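Local coordinates for dinitrogenase iron-molybdenum cofactor biosynthesis domain-containing protein (Pyrococcus horikoshii, PDB 2YX6), which binds nucleotides, ADP among them, and belongs to the dinitrogenase iron-molybdenum cofactor family, its precise cellular role being unknown, at residues 68-73 against 108-113; 57-62 against 83-88. All blocks are in the same frame, centred on the assembly; numbering follows the deposited sequence.

Interaction 1 of 2, residues 68-73 against 108-113; sequences LTYGIG and KIDYDW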
# COMPACT_ATOMS: atom_id res chain seq x y z
N LEU A 68 0.39 6.98 -3.83
CA LEU A 68 -0.83 7.64 -3.44
C LEU A 68 -1.46 8.28 -4.64
O LEU A 68 -0.85 9.16 -5.22
CB LEU A 68 -0.58 8.76 -2.41
CG LEU A 68 0.21 8.25 -1.16
CD1 LEU A 68 0.48 9.42 -0.23
CD2 LEU A 68 -0.58 7.10 -0.42
N THR A 69 -2.69 7.89 -4.98
CA THR A 69 -3.34 8.50 -6.14
C THR A 69 -4.78 8.88 -5.84
O THR A 69 -5.35 8.46 -4.84
CB THR A 69 -3.42 7.51 -7.32
OG1 THR A 69 -4.30 6.47 -6.94
CG2 THR A 69 -2.09 6.92 -7.71
N TYR A 70 -5.35 9.69 -6.74
CA TYR A 70 -6.77 9.97 -6.76
C TYR A 70 -7.42 8.81 -7.53
O TYR A 70 -7.79 7.79 -6.96
CB TYR A 70 -7.05 11.33 -7.41
CG TYR A 70 -8.54 11.68 -7.34
CD1 TYR A 70 -9.33 11.73 -8.48
CD2 TYR A 70 -9.15 11.92 -6.11
CE1 TYR A 70 -10.72 11.99 -8.40
CE2 TYR A 70 -10.51 12.22 -6.01
CZ TYR A 70 -11.31 12.27 -7.18
OH TYR A 70 -12.70 12.57 -7.09
N GLY A 71 -7.45 8.94 -8.85
CA GLY A 71 -7.98 7.90 -9.72
C GLY A 71 -6.87 7.13 -10.44
O GLY A 71 -5.82 7.66 -10.80
N ILE A 72 -7.11 5.84 -10.64
CA ILE A 72 -6.15 4.99 -11.31
C ILE A 72 -6.94 3.78 -11.70
O ILE A 72 -7.93 3.46 -11.04
CB ILE A 72 -4.96 4.67 -10.35
CG1 ILE A 72 -4.06 3.58 -10.98
CG2 ILE A 72 -5.52 4.33 -8.97
CD1 ILE A 72 -2.87 3.19 -10.17
N GLY A 73 -6.58 3.15 -12.81
CA GLY A 73 -7.34 2.01 -13.30
C GLY A 73 -7.06 0.74 -12.54
O GLY A 73 -6.00 0.57 -11.96
N LYS A 108 -7.26 12.01 4.15
CA LYS A 108 -8.60 12.38 3.66
C LYS A 108 -8.93 11.74 2.32
O LYS A 108 -8.37 12.12 1.32
CB LYS A 108 -8.70 13.88 3.56
CG LYS A 108 -8.98 14.53 4.96
CD LYS A 108 -8.66 16.05 4.97
CE LYS A 108 -9.68 16.86 5.85
NZ LYS A 108 -9.86 16.32 7.26
N ILE A 109 -9.84 10.78 2.31
CA ILE A 109 -10.10 9.98 1.08
C ILE A 109 -11.40 10.35 0.42
O ILE A 109 -12.42 10.46 1.11
CB ILE A 109 -10.19 8.43 1.42
CG1 ILE A 109 -8.90 7.92 2.11
CG2 ILE A 109 -10.50 7.63 0.18
CD1 ILE A 109 -7.63 8.40 1.43
N ASP A 110 -11.40 10.55 -0.89
CA ASP A 110 -12.63 10.76 -1.63
C ASP A 110 -13.20 9.40 -1.99
O ASP A 110 -12.83 8.80 -3.06
CB ASP A 110 -12.34 11.55 -2.90
CG ASP A 110 -13.60 11.95 -3.63
OD1 ASP A 110 -14.69 11.43 -3.29
OD2 ASP A 110 -13.49 12.81 -4.54
N TYR A 111 -14.14 8.94 -1.15
CA TYR A 111 -14.74 7.63 -1.30
C TYR A 111 -15.38 7.48 -2.65
O TYR A 111 -15.52 6.35 -3.14
CB TYR A 111 -15.78 7.34 -0.19
CG TYR A 111 -15.20 7.40 1.19
CD1 TYR A 111 -14.59 6.30 1.75
CD2 TYR A 111 -15.24 8.57 1.94
CE1 TYR A 111 -14.03 6.33 3.04
CE2 TYR A 111 -14.68 8.63 3.24
CZ TYR A 111 -14.08 7.50 3.78
OH TYR A 111 -13.50 7.52 5.03
N ASP A 112 -15.78 8.61 -3.25
CA ASP A 112 -16.58 8.58 -4.47
C ASP A 112 -15.77 8.92 -5.70
O ASP A 112 -16.34 9.32 -6.73
CB ASP A 112 -17.76 9.57 -4.37
CG ASP A 112 -18.88 9.10 -3.44
OD1 ASP A 112 -19.54 10.02 -2.90
OD2 ASP A 112 -19.13 7.88 -3.26
N TRP A 113 -14.45 8.75 -5.62
CA TRP A 113 -13.56 9.04 -6.76
C TRP A 113 -13.86 8.29 -8.07
O TRP A 113 -13.25 8.58 -9.08
CB TRP A 113 -12.08 8.84 -6.39
CG TRP A 113 -11.65 7.41 -6.21
CD1 TRP A 113 -11.59 6.71 -5.04
CD2 TRP A 113 -11.20 6.50 -7.24
NE1 TRP A 113 -11.15 5.43 -5.27
CE2 TRP A 113 -10.89 5.28 -6.61
CE3 TRP A 113 -11.05 6.59 -8.64
CZ2 TRP A 113 -10.43 4.16 -7.32
CZ3 TRP A 113 -10.57 5.47 -9.36
CH2 TRP A 113 -10.28 4.28 -8.70
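Y70 and W113 carry this contact, with D110 fixing the far end of the tyrosine. The tight part lies between the two aromatic side chains. W113 CB sits over one face of the Y70 ring, offset toward the rim, and comes within 3.6 Å of Y70 CZ. This is a CH-pi contact, 24° off the ring normal. The indole lies farther out, with its edge toward the tyrosine face. The planes are 62° apart in this edge-to-face pair. W113 CG lies between its backbone N and carbonyl carbon (chi1 72°), the crowded position. The six-membered ring of the indole meets the backbone of G71 and I72. W113 CE3 lies 3.5 Å from G71 CA, and W113 CH2 lies 3.4 Å from I72 O. Y70 O stands over one face of the indole, 3.7 Å from W113 CD2.

D110 belongs to the same firm part. Y70 OH donates a hydrogen bond of 2.7 Å to D110 OD2, at the edge of the tyrosine ring. The hydroxyl meets this oxygen from above the carboxylate plane. D110 OD1 accepts from D112 N at 3.0 Å, an Asx turn. Both carboxylate oxygens thus have a partner. K19 makes a cation-pi contact with Y70. The solvent side is the tip of the turn, where Y111 and D112 are exposed.

A type I beta turn from D110 to W113 thus docks on the loop between strand 66-68 and helix 74-82, beside the nucleotide site. W113 precedes K114 and I72 touches V87, both seen binding ADP, though none is bound to this chain here.

Interaction 2 of 2, residues 57-62 against 83-88; sequences NFIKDH and LGISVV
The last turn of helix 54-61 faces the loop leading into strand 86-88, and the backbones come closest at K60 and L83, whose CA atoms are 7.4 Å apart. The contact between them is made by side chains and is mostly apolar. K60 is its centre. Its CG is anti to the backbone N (chi1 -164°), and the chain beyond is extended. It crosses L83 obliquely. K60 CD lies 4.0 Å from L83 CD1, and K60 NZ passes 4.1 Å from L83 CD2. Nearer the helix, K60 CB rests 3.8 Å from I85 CD1. The same methyl is 4.3 Å from I59 CG2. I85 CD1 therefore touches two successive helix residues. At the other end, N57 crosses L83 at about a right angle, and N57 OD1 is 3.6 Å from L83 CD1. This is a van der Waals contact of the amide oxygen with a methyl. An alanine in place of K60 would probably leave L83 without the aliphatic chain that covers it and G105 O of the second subunit without its weak bond from the ammonium group.

At the helix end, H62 ND1 donates to F58 O at 3.0 Å, with F58 O in the plane of the imidazole. H62 N reaches the same oxygen from the opposite face of the carbonyl plane. On the other segment, G84 has positive phi and is the C-prime residue of a Schellman motif that ends helix 74-82. The chain then turns into strand 86-88. F80 of helix 74-82 touches both I59 and I85, and V67 of strand 66-68 touches the same two isoleucines. Helix 54-61 thus packs on the sheet beside helix 74-82, with I59 set against F27 and F29 of strand 26-33.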
# COMPACT_ATOMS: atom_id res chain seq x y z
N ASN A 57 6.55 0.35 -13.83
CA ASN A 57 7.94 -0.01 -13.85
C ASN A 57 8.73 1.24 -13.60
O ASN A 57 9.72 1.20 -12.94
CB ASN A 57 8.31 -0.63 -15.21
CG ASN A 57 8.05 -2.16 -15.27
OD1 ASN A 57 8.07 -2.87 -14.26
ND2 ASN A 57 7.91 -2.67 -16.48
N PHE A 58 8.29 2.35 -14.14
CA PHE A 58 8.89 3.65 -13.84
C PHE A 58 8.94 3.87 -12.33
O PHE A 58 10.00 4.14 -11.76
CB PHE A 58 8.06 4.73 -14.52
CG PHE A 58 8.50 6.11 -14.22
CD1 PHE A 58 9.66 6.60 -14.73
CD2 PHE A 58 7.76 6.92 -13.34
CE1 PHE A 58 10.09 7.89 -14.42
CE2 PHE A 58 8.17 8.18 -13.03
CZ PHE A 58 9.36 8.68 -13.58
N ILE A 59 7.79 3.69 -11.67
CA ILE A 59 7.71 3.86 -10.20
C ILE A 59 8.63 2.88 -9.44
O ILE A 59 9.45 3.31 -8.63
CB ILE A 59 6.22 3.83 -9.76
CG1 ILE A 59 5.47 4.99 -10.42
CG2 ILE A 59 6.08 3.89 -8.28
CD1 ILE A 59 6.11 6.38 -10.07
N LYS A 60 8.53 1.58 -9.72
CA LYS A 60 9.40 0.57 -9.14
C LYS A 60 10.88 0.89 -9.34
O LYS A 60 11.66 0.83 -8.40
CB LYS A 60 9.08 -0.80 -9.73
CG LYS A 60 9.68 -1.97 -8.87
CD LYS A 60 9.53 -3.32 -9.57
CE LYS A 60 10.09 -4.52 -8.78
NZ LYS A 60 10.27 -5.77 -9.66
N ASP A 61 11.25 1.31 -10.55
CA ASP A 61 12.63 1.68 -10.85
C ASP A 61 13.13 2.87 -10.02
O ASP A 61 14.32 3.02 -9.83
CB ASP A 61 12.80 1.99 -12.33
CG ASP A 61 12.56 0.75 -13.23
OD1 ASP A 61 12.72 -0.39 -12.73
OD2 ASP A 61 12.17 0.95 -14.43
N HIS A 62 12.20 3.70 -9.55
CA HIS A 62 12.53 4.78 -8.63
C HIS A 62 12.47 4.43 -7.15
O HIS A 62 12.66 5.29 -6.31
CB HIS A 62 11.68 5.99 -8.96
CG HIS A 62 12.21 6.76 -10.14
ND1 HIS A 62 12.02 6.34 -11.44
CD2 HIS A 62 12.96 7.89 -10.20
CE1 HIS A 62 12.60 7.21 -12.26
NE2 HIS A 62 13.17 8.16 -11.54
N LEU A 83 4.09 -6.10 -8.68
CA LEU A 83 5.46 -5.61 -8.46
C LEU A 83 5.72 -5.29 -6.98
O LEU A 83 6.74 -4.66 -6.59
CB LEU A 83 5.63 -4.36 -9.29
CG LEU A 83 5.60 -4.54 -10.83
CD1 LEU A 83 5.97 -3.18 -11.40
CD2 LEU A 83 6.57 -5.64 -11.36
N GLY A 84 4.77 -5.70 -6.14
CA GLY A 84 4.98 -5.61 -4.67
C GLY A 84 4.81 -4.16 -4.28
O GLY A 84 5.37 -3.73 -3.27
N ILE A 85 4.08 -3.40 -5.10
CA ILE A 85 3.80 -1.99 -4.80
C ILE A 85 2.30 -1.76 -4.43
O ILE A 85 1.42 -2.27 -5.12
CB ILE A 85 4.25 -1.07 -5.94
CG1 ILE A 85 5.76 -1.21 -6.24
CG2 ILE A 85 3.92 0.37 -5.66
CD1 ILE A 85 6.13 -0.35 -7.38
N SER A 86 2.06 -1.03 -3.35
CA SER A 86 0.73 -0.83 -2.79
C SER A 86 0.24 0.46 -3.31
O SER A 86 1.01 1.38 -3.45
CB SER A 86 0.81 -0.70 -1.25
OG SER A 86 1.31 -1.93 -0.80
N VAL A 87 -1.05 0.57 -3.55
CA VAL A 87 -1.59 1.79 -4.13
C VAL A 87 -2.69 2.28 -3.17
O VAL A 87 -3.50 1.46 -2.72
CB VAL A 87 -2.19 1.51 -5.58
CG1 VAL A 87 -2.93 2.80 -6.23
CG2 VAL A 87 -1.16 0.94 -6.55
N VAL A 88 -2.74 3.58 -2.90
CA VAL A 88 -3.87 4.20 -2.18
C VAL A 88 -4.63 5.10 -3.16
O VAL A 88 -4.00 5.94 -3.84
CB VAL A 88 -3.39 5.06 -0.95
CG1 VAL A 88 -4.63 5.65 -0.19
CG2 VAL A 88 -2.53 4.23 -0.02

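The centres of interactions 1 and 2 are about 17 Å apart, yet they meet where strand 66-68 and the loop after it run beside strand 86-88. T69 N lies 2.6 Å from V88 O, a probable hydrogen bond, and T69 OG1 also bonds to that oxygen. L68 CD2 packs on V88 CG2 at 3.5 Å, and I72 CD1 on V87 CG1 at 4.0 Å. V87 is an ADP-binding residue, although no nucleotide is bound to this chain. I72 of interaction 1 is therefore a direct neighbour of the site. I109 of interaction 1 packs on N81 of the second subunit, another ADP-binding position, while S86 and V88 of interaction 2 pack on V88 and S86 of that subunit.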